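Local coordinates for signal transduction protein PmrD (Escherichia coli, PDB 4HN7) that binds the phosphorylated response regulator BasR and so switches on BasR-dependent genes that make some natural isolates resistant to polymyxin, at residues K29-V34 with P74-R79; L45-P48 with Y54-N57. One frame throughout, in Å; residues are numbered along the deposited sequence.

Contact 1: residues K29-V34 with P74-R79; sequences KMIAEV and PDEWER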
loop_
_atom_site.group_PDB
_atom_site.type_symbol
_atom_site.label_atom_id
_atom_site.label_comp_id
_atom_site.label_asym_id
_atom_site.label_seq_id
_atom_site.Cartn_x
_atom_site.Cartn_y
_atom_site.Cartn_z
ATOM N N LYS A 29 9.162 -5.837 22.495
ATOM C CA LYS A 29 7.830 -5.306 22.403
ATOM C C LYS A 29 8.020 -3.835 22.184
ATOM O O LYS A 29 8.922 -3.284 22.745
ATOM C CB LYS A 29 7.095 -5.553 23.698
ATOM C CG LYS A 29 7.283 -6.956 24.220
ATOM C CD LYS A 29 6.194 -7.352 25.199
ATOM C CE LYS A 29 6.395 -8.769 25.741
ATOM N NZ LYS A 29 5.635 -9.829 24.984
ATOM N N MET A 30 7.221 -3.206 21.336
ATOM C CA MET A 30 7.440 -1.840 20.921
ATOM C C MET A 30 6.080 -1.221 20.972
ATOM O O MET A 30 5.103 -1.912 21.016
ATOM C CB MET A 30 7.970 -1.725 19.484
ATOM C CG MET A 30 9.323 -2.347 19.227
ATOM S SD MET A 30 10.789 -1.495 19.885
ATOM C CE MET A 30 10.831 -0.124 18.763
ATOM N N ILE A 31 6.042 0.091 21.023
ATOM C CA ILE A 31 4.849 0.836 20.866
ATOM C C ILE A 31 5.118 1.572 19.594
ATOM O O ILE A 31 6.216 2.067 19.396
ATOM C CB ILE A 31 4.675 1.858 22.002
ATOM C CG1 ILE A 31 4.576 1.095 23.289
ATOM C CG2 ILE A 31 3.437 2.750 21.746
ATOM C CD1 ILE A 31 4.562 1.923 24.542
ATOM N N ALA A 32 4.118 1.683 18.738
ATOM C CA ALA A 32 4.331 2.329 17.471
ATOM C C ALA A 32 3.132 3.123 17.062
ATOM O O ALA A 32 2.043 2.674 17.181
ATOM C CB ALA A 32 4.702 1.312 16.410
ATOM N N GLU A 33 3.403 4.298 16.534
ATOM C CA GLU A 33 2.441 5.181 15.998
ATOM C C GLU A 33 2.489 4.953 14.485
ATOM O O GLU A 33 3.547 5.101 13.849
ATOM C CB GLU A 33 2.876 6.578 16.378
ATOM C CG GLU A 33 1.826 7.673 16.336
ATOM C CD GLU A 33 2.252 8.882 17.191
ATOM O OE1 GLU A 33 2.834 9.859 16.627
ATOM O OE2 GLU A 33 2.037 8.839 18.438
ATOM N N VAL A 34 1.357 4.545 13.907
ATOM C CA VAL A 34 1.343 4.147 12.523
ATOM C C VAL A 34 0.260 4.912 11.808
ATOM O O VAL A 34 -0.546 5.503 12.422
ATOM C CB VAL A 34 1.151 2.609 12.317
ATOM C CG1 VAL A 34 2.116 1.801 13.154
ATOM C CG2 VAL A 34 -0.254 2.185 12.628
ATOM N N PRO A 74 4.455 -0.163 30.202
ATOM C CA PRO A 74 3.071 0.031 30.673
ATOM C C PRO A 74 2.586 1.502 30.709
ATOM O O PRO A 74 1.491 1.811 30.227
ATOM C CB PRO A 74 3.144 -0.519 32.071
ATOM C CG PRO A 74 4.094 -1.672 31.929
ATOM C CD PRO A 74 5.081 -1.318 30.866
ATOM N N ASP A 75 3.401 2.402 31.247
ATOM C CA ASP A 75 3.030 3.828 31.337
ATOM C C ASP A 75 3.021 4.523 29.974
ATOM O O ASP A 75 2.077 5.242 29.644
ATOM C CB ASP A 75 3.977 4.592 32.304
ATOM C CG ASP A 75 3.476 4.612 33.782
ATOM O OD1 ASP A 75 3.540 3.556 34.481
ATOM O OD2 ASP A 75 3.043 5.711 34.235
ATOM N N GLU A 76 4.095 4.309 29.210
ATOM C CA GLU A 76 4.265 4.824 27.839
ATOM C C GLU A 76 3.133 4.431 26.920
ATOM O O GLU A 76 2.812 5.160 25.992
ATOM C CB GLU A 76 5.587 4.330 27.243
ATOM C CG GLU A 76 5.848 4.663 25.776
ATOM C CD GLU A 76 6.024 6.139 25.490
ATOM O OE1 GLU A 76 5.687 6.968 26.353
ATOM O OE2 GLU A 76 6.494 6.469 24.384
ATOM N N TRP A 77 2.534 3.274 27.149
ATOM C CA TRP A 77 1.355 2.949 26.385
ATOM C C TRP A 77 0.272 3.966 26.773
ATOM O O TRP A 77 -0.287 4.613 25.901
ATOM C CB TRP A 77 0.930 1.449 26.471
ATOM C CG TRP A 77 0.278 1.040 25.186
ATOM C CD1 TRP A 77 0.808 1.117 23.899
ATOM C CD2 TRP A 77 -1.027 0.598 25.034
ATOM N NE1 TRP A 77 -0.117 0.739 22.969
ATOM C CE2 TRP A 77 -1.257 0.417 23.640
ATOM C CE3 TRP A 77 -2.037 0.330 25.925
ATOM C CZ2 TRP A 77 -2.439 -0.024 23.151
ATOM C CZ3 TRP A 77 -3.234 -0.108 25.438
ATOM C CH2 TRP A 77 -3.428 -0.292 24.059
ATOM N N GLU A 78 0.028 4.206 28.059
ATOM C CA GLU A 78 -0.984 5.215 28.400
ATOM C C GLU A 78 -0.556 6.633 28.051
ATOM O O GLU A 78 -1.348 7.382 27.514
ATOM C CB GLU A 78 -1.486 5.128 29.833
ATOM C CG GLU A 78 -2.888 5.754 29.996
ATOM C CD GLU A 78 -3.850 5.539 28.800
ATOM O OE1 GLU A 78 -3.966 4.398 28.292
ATOM O OE2 GLU A 78 -4.513 6.513 28.356
ATOM N N ARG A 79 0.685 7.007 28.291
ATOM C CA ARG A 79 1.198 8.238 27.677
ATOM C C ARG A 79 0.835 8.393 26.183
ATOM O O ARG A 79 0.565 9.503 25.725
ATOM C CB ARG A 79 2.716 8.296 27.796
ATOM C CG ARG A 79 3.241 8.925 29.077
ATOM C CD ARG A 79 4.748 9.176 29.010
ATOM N NE ARG A 79 5.126 10.077 27.911
ATOM C CZ ARG A 79 5.338 11.396 28.008
ATOM N NH1 ARG A 79 5.228 12.055 29.167
ATOM N NH2 ARG A 79 5.674 12.073 26.917
#

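Contact 2: residues L45-P48 with Y54-N57; sequences LLSP and YCIN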
loop_
_atom_site.group_PDB
_atom_site.type_symbol
_atom_site.label_atom_id
_atom_site.label_comp_id
_atom_site.label_asym_id
_atom_site.label_seq_id
_atom_site.Cartn_x
_atom_site.Cartn_y
_atom_site.Cartn_z
ATOM N N LEU A 45 -0.354 -9.535 11.573
ATOM C CA LEU A 45 1.048 -9.588 11.309
ATOM C C LEU A 45 1.376 -8.364 10.437
ATOM O O LEU A 45 0.717 -8.116 9.432
ATOM C CB LEU A 45 1.362 -10.840 10.501
ATOM C CG LEU A 45 2.774 -11.101 10.000
ATOM C CD1 LEU A 45 3.600 -11.583 11.129
ATOM C CD2 LEU A 45 2.772 -12.146 8.918
ATOM N N LEU A 46 2.437 -7.651 10.799
ATOM C CA LEU A 46 3.020 -6.619 9.929
ATOM C C LEU A 46 4.377 -7.032 9.416
ATOM O O LEU A 46 5.247 -7.306 10.204
ATOM C CB LEU A 46 3.200 -5.327 10.698
ATOM C CG LEU A 46 1.900 -4.779 11.236
ATOM C CD1 LEU A 46 2.289 -3.742 12.237
ATOM C CD2 LEU A 46 1.049 -4.187 10.140
ATOM N N SER A 47 4.571 -7.046 8.108
ATOM C CA SER A 47 5.799 -7.554 7.542
ATOM C C SER A 47 6.429 -6.430 6.794
ATOM O O SER A 47 5.743 -5.732 6.073
ATOM C CB SER A 47 5.458 -8.682 6.600
ATOM O OG SER A 47 4.067 -9.022 6.777
ATOM N N PRO A 48 7.743 -6.252 6.941
ATOM C CA PRO A 48 8.482 -5.206 6.245
ATOM C C PRO A 48 8.383 -5.300 4.756
ATOM O O PRO A 48 8.502 -6.377 4.246
ATOM C CB PRO A 48 9.910 -5.468 6.642
ATOM C CG PRO A 48 9.921 -6.888 7.002
ATOM C CD PRO A 48 8.634 -7.155 7.662
ATOM N N TYR A 54 5.245 -1.262 5.756
ATOM C CA TYR A 54 4.914 -2.616 6.226
ATOM C C TYR A 54 3.641 -2.997 5.522
ATOM O O TYR A 54 2.952 -2.154 5.005
ATOM C CB TYR A 54 4.720 -2.632 7.756
ATOM C CG TYR A 54 6.035 -2.631 8.496
ATOM C CD1 TYR A 54 6.666 -1.484 8.802
ATOM C CD2 TYR A 54 6.639 -3.783 8.883
ATOM C CE1 TYR A 54 7.889 -1.464 9.468
ATOM C CE2 TYR A 54 7.854 -3.779 9.550
ATOM C CZ TYR A 54 8.472 -2.589 9.823
ATOM O OH TYR A 54 9.683 -2.505 10.474
ATOM N N CYS A 55 3.350 -4.275 5.428
ATOM C CA CYS A 55 2.056 -4.668 4.967
ATOM C C CYS A 55 1.386 -5.483 6.064
ATOM O O CYS A 55 2.032 -5.958 6.979
ATOM C CB CYS A 55 2.149 -5.391 3.627
ATOM S SG CYS A 55 3.255 -6.800 3.502
ATOM N N ILE A 56 0.078 -5.625 5.961
ATOM C CA ILE A 56 -0.745 -6.273 6.965
ATOM C C ILE A 56 -1.035 -7.675 6.475
ATOM O O ILE A 56 -1.583 -7.863 5.388
ATOM C CB ILE A 56 -2.055 -5.459 7.198
ATOM C CG1 ILE A 56 -1.729 -3.996 7.567
ATOM C CG2 ILE A 56 -2.911 -6.076 8.309
ATOM C CD1 ILE A 56 -2.813 -3.021 7.153
ATOM N N ASN A 57 -0.646 -8.670 7.253
ATOM C CA ASN A 57 -0.979 -10.096 6.940
ATOM C C ASN A 57 -0.507 -10.466 5.531
ATOM O O ASN A 57 -1.183 -11.133 4.737
ATOM C CB ASN A 57 -2.465 -10.339 7.066
ATOM C CG ASN A 57 -2.959 -10.186 8.454
ATOM O OD1 ASN A 57 -2.246 -10.421 9.428
ATOM N ND2 ASN A 57 -4.189 -9.766 8.562
#

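Contact 1: residues K29-V34 with P74-R79
Glu76, whose CG presses against Ile31 of the barrel strand, turns its carboxylate forward along its own helix, where OE1 makes a long salt bridge with Arg79 NE at 3.5 Å. The same residue therefore does two jobs: its methylene part packs on the barrel, while its charge is met by the arginine one turn further on. The chain permits this because CG lies anti to the backbone N (chi1 174°), then bends at chi2. Just before the helix, Ser73 OG hydrogen-bonds to Glu76 N.

Ile31 contributes only carbon atoms to the contact; they meet Glu76 CB and CG, the Trp77 ring and the backbone N of Trp77. Its CB points at the helix and the arm through CG1 runs out extended (chi2 173°), so that Ile31 CD1 arrives 3.3 Å from Glu76 CG, shorter than usual for two carbons and perhaps partly coordinate error. Ile31 CD1 also lies 3.6 Å from Trp77 N and in the plane of the indole, at its edge. Both branches converge on one ring atom: CG1 and CG2 of Ile31 are each 3.8 Å from Trp77 CD1. A branched isoleucine suits the place, since the longer arm reaches Glu76 and the helix backbone while passing the indole edge, and the CG2 branch packs on the same edge.

Trp77 also touches Cys9 and makes a cation-pi contact with Lys7. Within these two segments the joint is a small, mainly apolar fit around Ile31, with the Glu76 charge turned toward Arg79; the Cys9-Cys81 disulfide adds a covalent tie between barrel and helix.

Contact 2: residues L45-P48 with Y54-N57
Leu46 and Ile56 are paired across an antiparallel hairpin formed by strands 45-50 and 53-56, part of the wall of the PmrD barrel. Their side chains lie side by side, on the face opposite to those of Ser47 and Cys55. Followed outwards, Leu46 begins with CB, which sits 4.2 Å from Tyr54 CD2 and also near the carbonyl oxygen of Cys55. CG is turned anti to the carbonyl carbon (chi1 -60°), and of the two methyls at the tip Leu46 CD2 makes the contact, 3.8 Å from both Ile56 CG1 and Cys55 O. Beyond them is Val64 of the neighbouring strand, touched by both Leu46 and Ile56; branched aliphatic residues are well chosen for such a buried face.

Ser47 and Cys55 form the hydrogen-bonded pair, with Cys55 N reaching Ser47 O at 2.9 Å and Ser47 N returning to Cys55 O in the plane of that carbonyl. Their small side chains let the polar tips, Ser47 OG and Cys55 SG, come within 4.0 Å. At the next pair Tyr54 lays its ring obliquely beside the backbone of the other strand, CD2 only 3.3 Å from Pro48 N, while CE2 meets the proline ring at CB and CD. Proline, having no N-H to give, fits this non-hydrogen-bonded position.

Leu46 also shares a backbone bond with Trp3 of the first strand, which continues the barrel beyond this hairpin. At the far end Asn57 adopts a left-handed backbone conformation, which asparagine tolerates well, and its side chain stands in for the main-chain acceptor: Leu45 N donates to Asn57 OD1 at 3.0 Å in a straight bond, while Asn57 N gives its hydrogen to Leu45 O at 2.6 Å.

Overall arrangement
From the N terminus the chain lays down strands 3-9 and 16-23 before reaching strand 29-35, where the outer loop of the pair begins; it ends only when helix 74-84 returns to that strand at contact 1. Within those 39 intervening residues lies the short turn of contact 2, where strand 45-50 folds back on strand 53-56, so the two loops nest without crossing. Strand 63-71 then runs between strands 53-56 and 29-35, bringing both contacts into one barrel. Contact 1 joins helix to wall, contact 2 strand to strand. Their centres are 18 Å apart, on opposite sides of the chain's centre, and they do not touch.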